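Local coordinates for period circadian protein homolog 2 (PDB 3GDI) that is a mammalian circadian clock protein with tandem PAS domains, which probably mediate protein-protein interactions in the regulation of transcription, at residues F234-I242 against N274-P282; E101-S109 against Y120-Y128. All blocks are in the same frame, centred on the assembly; numbering follows the deposited sequence.

How the interactions relate
The two contacts lie in different PAS domains of one chain. Interaction 2 comes first along the sequence and is complete before interaction 1 begins. It pairs strand 104-108, an outermost strand within this chain, with strand 121-131 in the first five-stranded antiparallel sheet. Interaction 1 sits at the hairpin between strands 227-235 and 241-252 of the second sheet, where the chain after strand 259-268 runs past. Their centres are about 20 Å apart, yet their edges meet. Phe278 CG packs 3.9 Å from Pro122 CG, and Arg237 lies close to Arg107. The tail following the second sheet therefore touches the first domain.

Interaction 1 (F234-I242 against N274-P282); sequences FRTRNGEYI and NEDVFAAPP
Arg237 of the hairpin turn lies along the backbone of 277-280. Its CB sits 3.1 Å from Val277 O. CG stands anti to the backbone N (chi1 -173°), and there it meets Ala279 O at 3.7 Å. The chain then bends at chi2. At the tip, NH1 comes 3.9 Å from Ala279 O, which lies oblique to the guanidinium, while Ala280 CA lies at the edge of the group, near its plane. Farther out, Arg237 touches Tyr190.

The backbone of the turn is covered too. Pro281 CD packs 3.2 Å from Arg237 O, and Pro281 CB lies against the Asn238 backbone. Beside them, the CG2 methyl of Val277 presses on Thr236 CB at 3.5 Å, the two side chains crossing at about a right angle. At the other end of the contact, Asn274 N and Glu240 OE2 are modelled as a hydrogen bond, but it is implausibly short and doubtful.

Each segment also has its own bracing. Glu240 O accepts from both Thr236 N and Thr236 OG1, which arrive from opposite faces of its plane. This double grip closes the hairpin end. Asp276 OD1 takes the N-H of Phe278 at 3.0 Å and, weakly, that of Ala279. This is an Asx turn, in the stretch of backbone that Arg237 follows. Glu275 pairs with Arg159 by a salt bridge.

Thr236 to Gly239 form a type I beta turn between antiparallel strands of the second PAS sheet. The contact is a beta hairpin tip clasped by the irregular chain leading from that PAS core toward helix 291-303.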
loop_
_atom_site.group_PDB
_atom_site.type_symbol
_atom_site.label_atom_id
_atom_site.label_comp_id
_atom_site.label_asym_id
_atom_site.label_seq_id
_atom_site.Cartn_x
_atom_site.Cartn_y
_atom_site.Cartn_z
ATOM N N PHE A 234 -15.575 10.782 13.343
ATOM C CA PHE A 234 -15.176 9.888 12.259
ATOM C C PHE A 234 -16.336 8.937 11.927
ATOM O O PHE A 234 -16.908 8.314 12.831
ATOM C CB PHE A 234 -13.969 9.082 12.729
ATOM C CG PHE A 234 -13.217 8.403 11.627
ATOM C CD1 PHE A 234 -12.032 8.961 11.134
ATOM C CD2 PHE A 234 -13.671 7.201 11.092
ATOM C CE1 PHE A 234 -11.304 8.328 10.121
ATOM C CE2 PHE A 234 -12.953 6.562 10.080
ATOM C CZ PHE A 234 -11.766 7.126 9.594
ATOM N N ARG A 235 -16.679 8.814 10.646
ATOM C CA ARG A 235 -17.773 7.943 10.242
ATOM C C ARG A 235 -17.412 6.462 10.224
ATOM O O ARG A 235 -16.346 6.071 9.747
ATOM C CB ARG A 235 -18.295 8.350 8.868
ATOM C CG ARG A 235 -19.489 7.524 8.397
ATOM C CD ARG A 235 -20.289 8.264 7.329
ATOM N NE ARG A 235 -19.428 8.766 6.264
ATOM C CZ ARG A 235 -18.781 7.991 5.401
ATOM N NH1 ARG A 235 -18.010 8.533 4.468
ATOM N NH2 ARG A 235 -18.920 6.672 5.462
ATOM N N THR A 236 -18.309 5.630 10.742
ATOM C CA THR A 236 -18.054 4.202 10.759
ATOM C C THR A 236 -18.786 3.528 9.601
ATOM O O THR A 236 -19.490 4.182 8.827
ATOM C CB THR A 236 -18.502 3.555 12.088
ATOM O OG1 THR A 236 -19.931 3.461 12.125
ATOM C CG2 THR A 236 -18.029 4.392 13.270
ATOM N N ARG A 237 -18.613 2.214 9.505
ATOM C CA ARG A 237 -19.210 1.409 8.448
ATOM C C ARG A 237 -20.733 1.509 8.417
ATOM O O ARG A 237 -21.325 1.482 7.348
ATOM C CB ARG A 237 -18.784 -0.054 8.629
ATOM C CG ARG A 237 -19.196 -1.014 7.515
ATOM C CD ARG A 237 -18.498 -0.675 6.213
ATOM N NE ARG A 237 -18.373 -1.824 5.314
ATOM C CZ ARG A 237 -19.394 -2.556 4.865
ATOM N NH1 ARG A 237 -20.640 -2.273 5.227
ATOM N NH2 ARG A 237 -19.164 -3.572 4.040
ATOM N N ASN A 238 -21.362 1.627 9.584
ATOM C CA ASN A 238 -22.818 1.708 9.645
ATOM C C ASN A 238 -23.374 3.124 9.486
ATOM O O ASN A 238 -24.544 3.376 9.783
ATOM C CB ASN A 238 -23.334 1.065 10.947
ATOM C CG ASN A 238 -23.049 1.905 12.198
ATOM O OD1 ASN A 238 -23.110 1.398 13.319
ATOM N ND2 ASN A 238 -22.757 3.185 12.010
ATOM N N GLY A 239 -22.537 4.047 9.019
ATOM C CA GLY A 239 -22.995 5.413 8.801
ATOM C C GLY A 239 -23.055 6.275 10.045
ATOM O O GLY A 239 -23.340 7.470 9.977
ATOM N N GLU A 240 -22.770 5.668 11.188
ATOM C CA GLU A 240 -22.798 6.375 12.456
ATOM C C GLU A 240 -21.409 6.912 12.758
ATOM O O GLU A 240 -20.407 6.291 12.400
ATOM C CB GLU A 240 -23.213 5.413 13.562
ATOM C CG GLU A 240 -24.116 5.998 14.600
ATOM C CD GLU A 240 -25.412 5.235 14.684
ATOM O OE1 GLU A 240 -26.210 5.319 13.725
ATOM O OE2 GLU A 240 -25.631 4.540 15.699
ATOM N N TYR A 241 -21.360 8.054 13.436
ATOM C CA TYR A 241 -20.106 8.698 13.810
ATOM C C TYR A 241 -19.671 8.384 15.236
ATOM O O TYR A 241 -20.504 8.261 16.124
ATOM C CB TYR A 241 -20.250 10.209 13.702
ATOM C CG TYR A 241 -20.283 10.729 12.298
ATOM C CD1 TYR A 241 -19.106 10.882 11.566
ATOM C CD2 TYR A 241 -21.493 11.049 11.685
ATOM C CE1 TYR A 241 -19.134 11.339 10.254
ATOM C CE2 TYR A 241 -21.529 11.505 10.369
ATOM C CZ TYR A 241 -20.348 11.647 9.664
ATOM O OH TYR A 241 -20.381 12.106 8.368
ATOM N N ILE A 242 -18.365 8.248 15.445
ATOM C CA ILE A 242 -17.831 8.035 16.780
ATOM C C ILE A 242 -16.968 9.267 17.046
ATOM O O ILE A 242 -16.407 9.849 16.116
ATOM C CB ILE A 242 -16.964 6.752 16.887
ATOM C CG1 ILE A 242 -15.838 6.775 15.847
ATOM C CG2 ILE A 242 -17.849 5.518 16.744
ATOM C CD1 ILE A 242 -14.849 5.612 15.978
ATOM N N ASN A 274 -25.511 2.750 17.458
ATOM C CA ASN A 274 -25.782 1.343 17.150
ATOM C C ASN A 274 -24.478 0.579 17.345
ATOM O O ASN A 274 -23.509 0.800 16.619
ATOM C CB ASN A 274 -26.239 1.181 15.702
ATOM C CG ASN A 274 -26.416 -0.283 15.302
ATOM O OD1 ASN A 274 -26.489 -0.612 14.115
ATOM N ND2 ASN A 274 -26.494 -1.167 16.297
ATOM N N GLU A 275 -24.474 -0.331 18.313
ATOM C CA GLU A 275 -23.294 -1.114 18.655
ATOM C C GLU A 275 -22.695 -2.029 17.594
ATOM O O GLU A 275 -21.503 -2.326 17.653
ATOM C CB GLU A 275 -23.567 -1.922 19.923
ATOM C CG GLU A 275 -23.879 -1.053 21.124
ATOM C CD GLU A 275 -24.165 -1.857 22.377
ATOM O OE1 GLU A 275 -25.027 -2.768 22.324
ATOM O OE2 GLU A 275 -23.528 -1.572 23.414
ATOM N N ASP A 276 -23.491 -2.501 16.641
ATOM C CA ASP A 276 -22.932 -3.369 15.602
ATOM C C ASP A 276 -22.357 -2.457 14.530
ATOM O O ASP A 276 -23.074 -1.972 13.650
ATOM C CB ASP A 276 -23.996 -4.271 14.981
ATOM C CG ASP A 276 -23.394 -5.332 14.082
ATOM O OD1 ASP A 276 -22.400 -5.027 13.385
ATOM O OD2 ASP A 276 -23.914 -6.468 14.063
ATOM N N VAL A 277 -21.054 -2.229 14.610
ATOM C CA VAL A 277 -20.388 -1.339 13.683
ATOM C C VAL A 277 -20.168 -1.931 12.285
ATOM O O VAL A 277 -19.818 -1.212 11.346
ATOM C CB VAL A 277 -19.061 -0.866 14.297
ATOM C CG1 VAL A 277 -18.034 -1.979 14.260
ATOM C CG2 VAL A 277 -18.591 0.377 13.599
ATOM N N PHE A 278 -20.404 -3.232 12.138
ATOM C CA PHE A 278 -20.235 -3.896 10.847
ATOM C C PHE A 278 -21.486 -3.879 9.973
ATOM O O PHE A 278 -21.411 -4.142 8.768
ATOM C CB PHE A 278 -19.763 -5.335 11.050
ATOM C CG PHE A 278 -18.362 -5.429 11.565
ATOM C CD1 PHE A 278 -17.295 -5.017 10.774
ATOM C CD2 PHE A 278 -18.110 -5.864 12.862
ATOM C CE1 PHE A 278 -15.997 -5.029 11.261
ATOM C CE2 PHE A 278 -16.818 -5.880 13.359
ATOM C CZ PHE A 278 -15.752 -5.459 12.554
ATOM N N ALA A 279 -22.632 -3.567 10.573
ATOM C CA ALA A 279 -23.883 -3.502 9.827
ATOM C C ALA A 279 -23.701 -2.528 8.667
ATOM O O ALA A 279 -22.672 -1.857 8.573
ATOM C CB ALA A 279 -25.003 -3.031 10.736
ATOM N N ALA A 280 -24.694 -2.448 7.787
ATOM C CA ALA A 280 -24.622 -1.546 6.641
ATOM C C ALA A 280 -25.397 -0.264 6.922
ATOM O O ALA A 280 -26.299 -0.252 7.752
ATOM C CB ALA A 280 -25.184 -2.230 5.414
ATOM N N PRO A 281 -25.041 0.838 6.241
ATOM C CA PRO A 281 -25.721 2.125 6.427
ATOM C C PRO A 281 -26.958 2.262 5.535
ATOM O O PRO A 281 -26.946 1.850 4.373
ATOM C CB PRO A 281 -24.640 3.131 6.057
ATOM C CG PRO A 281 -23.966 2.449 4.921
ATOM C CD PRO A 281 -23.824 1.013 5.425
ATOM N N PRO A 282 -28.046 2.835 6.075
ATOM C CA PRO A 282 -29.278 3.014 5.300
ATOM C C PRO A 282 -29.152 4.172 4.312
ATOM O O PRO A 282 -30.144 4.829 3.983
ATOM C CB PRO A 282 -30.330 3.298 6.375
ATOM C CG PRO A 282 -29.754 2.663 7.611
ATOM C CD PRO A 282 -28.304 3.047 7.508
#

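Interaction 2 (E101-S109 against Y120-Y128); sequences EKSFFCRVS and YQPFRMTPY
Phe104 and Met125 face each other as a hydrogen-bonded pair of antiparallel strands. Met125 N gives a nearly straight bond to Phe104 O at 2.8 Å, and Phe104 N returns one to Met125 O. Cys106 with Phe123 and Val108 with Gln121 repeat the pattern, making six backbone bonds.

Met125 CB lies over one face of the Phe104 ring, offset toward its rim. The sulfur approaches obliquely, with SD 5.4 Å from the ring centroid, a Met-aromatic contact. Pro127 CD meets the ring edge. On the same side of the sheet, Val108 CG2 packs 3.8 Å from Phe123 CD2.

On the other side, Arg124 CG, set anti to the backbone N (chi1 -176°), makes an off-centre CH-pi contact, 4.2 Å from the Phe105 ring centroid. A bend at chi2 carries the guanidinium on, one face toward Ser103 OG. That hydroxyl is hydrogen-bonded to Thr126 OG1 at 2.8 Å.

Farther out, Tyr76 and Phe73 back Phe104, and Phe27 meets Phe123 edge-to-face. Arg107 forms salt bridges with Asp69 and Asp194, the latter in helix 192-195. Lys102 reaches Glu298 of the second subunit.

This is an antiparallel beta ladder of the PAS fold. One of its faces, with Phe104, Cys106, Val108, Phe123 and Met125, packs into the PAS-A core. The other, with Phe105 and Arg107, meets helix 192-195.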
loop_
_atom_site.group_PDB
_atom_site.type_symbol
_atom_site.label_atom_id
_atom_site.label_comp_id
_atom_site.label_asym_id
_atom_site.label_seq_id
_atom_site.Cartn_x
_atom_site.Cartn_y
_atom_site.Cartn_z
ATOM N N GLU A 101 1.338 -7.665 12.963
ATOM C CA GLU A 101 1.269 -9.086 12.626
ATOM C C GLU A 101 1.004 -9.245 11.134
ATOM O O GLU A 101 0.584 -8.298 10.473
ATOM C CB GLU A 101 0.150 -9.771 13.420
ATOM C CG GLU A 101 0.085 -11.292 13.255
ATOM C CD GLU A 101 1.295 -12.015 13.841
ATOM O OE1 GLU A 101 1.581 -11.827 15.046
ATOM O OE2 GLU A 101 1.957 -12.776 13.097
ATOM N N LYS A 102 1.254 -10.441 10.609
ATOM C CA LYS A 102 1.032 -10.712 9.192
ATOM C C LYS A 102 -0.343 -11.324 8.951
ATOM O O LYS A 102 -0.461 -12.358 8.298
ATOM C CB LYS A 102 2.122 -11.644 8.644
ATOM C CG LYS A 102 3.507 -10.987 8.569
ATOM C CD LYS A 102 4.570 -11.914 7.985
ATOM C CE LYS A 102 4.852 -13.093 8.900
ATOM N NZ LYS A 102 5.879 -13.998 8.324
ATOM N N SER A 103 -1.374 -10.674 9.491
ATOM C CA SER A 103 -2.756 -11.117 9.337
ATOM C C SER A 103 -3.552 -10.073 8.570
ATOM O O SER A 103 -3.277 -8.879 8.671
ATOM C CB SER A 103 -3.409 -11.336 10.704
ATOM O OG SER A 103 -2.871 -12.474 11.346
ATOM N N PHE A 104 -4.540 -10.524 7.807
ATOM C CA PHE A 104 -5.383 -9.624 7.028
ATOM C C PHE A 104 -6.839 -9.959 7.342
ATOM O O PHE A 104 -7.111 -10.937 8.042
ATOM C CB PHE A 104 -5.088 -9.794 5.528
ATOM C CG PHE A 104 -5.374 -11.174 5.003
ATOM C CD1 PHE A 104 -6.543 -11.436 4.297
ATOM C CD2 PHE A 104 -4.498 -12.226 5.252
ATOM C CE1 PHE A 104 -6.837 -12.722 3.850
ATOM C CE2 PHE A 104 -4.786 -13.518 4.806
ATOM C CZ PHE A 104 -5.963 -13.762 4.105
ATOM N N PHE A 105 -7.769 -9.157 6.834
ATOM C CA PHE A 105 -9.190 -9.390 7.083
ATOM C C PHE A 105 -10.004 -9.698 5.831
ATOM O O PHE A 105 -9.755 -9.156 4.759
ATOM C CB PHE A 105 -9.810 -8.180 7.780
ATOM C CG PHE A 105 -9.161 -7.837 9.082
ATOM C CD1 PHE A 105 -7.912 -7.233 9.112
ATOM C CD2 PHE A 105 -9.800 -8.115 10.282
ATOM C CE1 PHE A 105 -7.306 -6.908 10.319
ATOM C CE2 PHE A 105 -9.204 -7.797 11.492
ATOM C CZ PHE A 105 -7.952 -7.190 11.510
ATOM N N CYS A 106 -10.998 -10.561 5.994
ATOM C CA CYS A 106 -11.882 -10.960 4.902
ATOM C C CYS A 106 -13.290 -11.219 5.410
ATOM O O CYS A 106 -13.480 -11.675 6.542
ATOM C CB CYS A 106 -11.366 -12.232 4.228
ATOM S SG CYS A 106 -10.392 -11.972 2.730
ATOM N N ARG A 107 -14.277 -10.907 4.576
ATOM C CA ARG A 107 -15.673 -11.144 4.922
ATOM C C ARG A 107 -16.029 -12.476 4.270
ATOM O O ARG A 107 -15.847 -12.653 3.066
ATOM C CB ARG A 107 -16.549 -10.011 4.387
ATOM C CG ARG A 107 -16.682 -8.839 5.363
ATOM C CD ARG A 107 -16.858 -7.490 4.667
ATOM N NE ARG A 107 -15.615 -7.071 4.023
ATOM C CZ ARG A 107 -15.275 -5.808 3.762
ATOM N NH1 ARG A 107 -16.082 -4.807 4.088
ATOM N NH2 ARG A 107 -14.114 -5.548 3.177
ATOM N N VAL A 108 -16.509 -13.418 5.072
ATOM C CA VAL A 108 -16.852 -14.748 4.572
ATOM C C VAL A 108 -18.347 -15.037 4.656
ATOM O O VAL A 108 -19.028 -14.566 5.561
ATOM C CB VAL A 108 -16.086 -15.836 5.362
ATOM C CG1 VAL A 108 -16.296 -17.205 4.719
ATOM C CG2 VAL A 108 -14.604 -15.486 5.409
ATOM N N SER A 109 -18.844 -15.814 3.700
ATOM C CA SER A 109 -20.258 -16.178 3.648
ATOM C C SER A 109 -20.472 -17.534 3.001
ATOM O O SER A 109 -19.943 -17.798 1.922
ATOM C CB SER A 109 -21.056 -15.146 2.851
ATOM O OG SER A 109 -22.373 -15.610 2.595
ATOM N N TYR A 120 -22.573 -11.646 5.139
ATOM C CA TYR A 120 -21.152 -11.806 5.414
ATOM C C TYR A 120 -20.798 -11.560 6.877
ATOM O O TYR A 120 -21.547 -10.927 7.614
ATOM C CB TYR A 120 -20.354 -10.842 4.537
ATOM C CG TYR A 120 -20.369 -11.191 3.074
ATOM C CD1 TYR A 120 -19.577 -12.222 2.580
ATOM C CD2 TYR A 120 -21.187 -10.505 2.181
ATOM C CE1 TYR A 120 -19.597 -12.561 1.241
ATOM C CE2 TYR A 120 -21.215 -10.840 0.830
ATOM C CZ TYR A 120 -20.419 -11.871 0.371
ATOM O OH TYR A 120 -20.457 -12.232 -0.955
ATOM N N GLN A 121 -19.647 -12.068 7.289
ATOM C CA GLN A 121 -19.167 -11.884 8.645
ATOM C C GLN A 121 -17.665 -11.667 8.564
ATOM O O GLN A 121 -16.946 -12.492 7.999
ATOM C CB GLN A 121 -19.445 -13.118 9.488
ATOM C CG GLN A 121 -20.906 -13.466 9.645
ATOM C CD GLN A 121 -21.087 -14.759 10.404
ATOM O OE1 GLN A 121 -20.738 -14.852 11.586
ATOM N NE2 GLN A 121 -21.620 -15.774 9.727
ATOM N N PRO A 122 -17.170 -10.554 9.126
ATOM C CA PRO A 122 -15.738 -10.250 9.104
ATOM C C PRO A 122 -14.910 -11.304 9.835
ATOM O O PRO A 122 -15.316 -11.807 10.875
ATOM C CB PRO A 122 -15.673 -8.879 9.772
ATOM C CG PRO A 122 -16.810 -8.929 10.738
ATOM C CD PRO A 122 -17.906 -9.551 9.915
ATOM N N PHE A 123 -13.753 -11.638 9.275
ATOM C CA PHE A 123 -12.864 -12.635 9.868
ATOM C C PHE A 123 -11.420 -12.167 9.814
ATOM O O PHE A 123 -10.970 -11.611 8.813
ATOM C CB PHE A 123 -12.978 -13.968 9.119
ATOM C CG PHE A 123 -14.067 -14.856 9.626
ATOM C CD1 PHE A 123 -13.815 -15.766 10.650
ATOM C CD2 PHE A 123 -15.353 -14.764 9.110
ATOM C CE1 PHE A 123 -14.828 -16.571 11.156
ATOM C CE2 PHE A 123 -16.377 -15.563 9.605
ATOM C CZ PHE A 123 -16.117 -16.470 10.632
ATOM N N ARG A 124 -10.694 -12.372 10.899
ATOM C CA ARG A 124 -9.297 -11.993 10.914
ATOM C C ARG A 124 -8.606 -13.281 10.554
ATOM O O ARG A 124 -8.918 -14.323 11.122
ATOM C CB ARG A 124 -8.870 -11.553 12.303
ATOM C CG ARG A 124 -7.441 -11.062 12.361
ATOM C CD ARG A 124 -6.689 -11.729 13.497
ATOM N NE ARG A 124 -5.350 -11.173 13.658
ATOM C CZ ARG A 124 -4.416 -11.687 14.449
ATOM N NH1 ARG A 124 -4.675 -12.778 15.155
ATOM N NH2 ARG A 124 -3.224 -11.109 14.536
ATOM N N MET A 125 -7.678 -13.227 9.609
ATOM C CA MET A 125 -6.994 -14.437 9.199
ATOM C C MET A 125 -5.478 -14.336 9.189
ATOM O O MET A 125 -4.914 -13.311 8.813
ATOM C CB MET A 125 -7.491 -14.848 7.820
ATOM C CG MET A 125 -8.993 -14.991 7.746
ATOM S SD MET A 125 -9.488 -15.833 6.245
ATOM C CE MET A 125 -9.351 -14.491 5.042
ATOM N N THR A 126 -4.826 -15.412 9.614
ATOM C CA THR A 126 -3.372 -15.470 9.643
ATOM C C THR A 126 -2.985 -16.603 8.701
ATOM O O THR A 126 -3.402 -17.749 8.890
ATOM C CB THR A 126 -2.840 -15.781 11.053
ATOM O OG1 THR A 126 -3.611 -15.074 12.031
ATOM C CG2 THR A 126 -1.388 -15.342 11.172
ATOM N N PRO A 127 -2.190 -16.291 7.665
ATOM C CA PRO A 127 -1.719 -17.233 6.649
ATOM C C PRO A 127 -0.399 -17.932 6.949
ATOM O O PRO A 127 0.595 -17.288 7.299
ATOM C CB PRO A 127 -1.617 -16.353 5.416
ATOM C CG PRO A 127 -1.045 -15.106 6.000
ATOM C CD PRO A 127 -1.853 -14.910 7.274
ATOM N N TYR A 128 -0.393 -19.251 6.779
ATOM C CA TYR A 128 0.799 -20.062 7.008
ATOM C C TYR A 128 1.061 -20.973 5.813
ATOM O O TYR A 128 0.140 -21.603 5.291
ATOM C CB TYR A 128 0.626 -20.917 8.265
ATOM C CG TYR A 128 0.563 -20.114 9.537
ATOM C CD1 TYR A 128 1.624 -19.288 9.913
ATOM C CD2 TYR A 128 -0.551 -20.181 10.372
ATOM C CE1 TYR A 128 1.577 -18.546 11.093
ATOM C CE2 TYR A 128 -0.611 -19.446 11.557
ATOM C CZ TYR A 128 0.457 -18.631 11.913
ATOM O OH TYR A 128 0.415 -17.908 13.084
#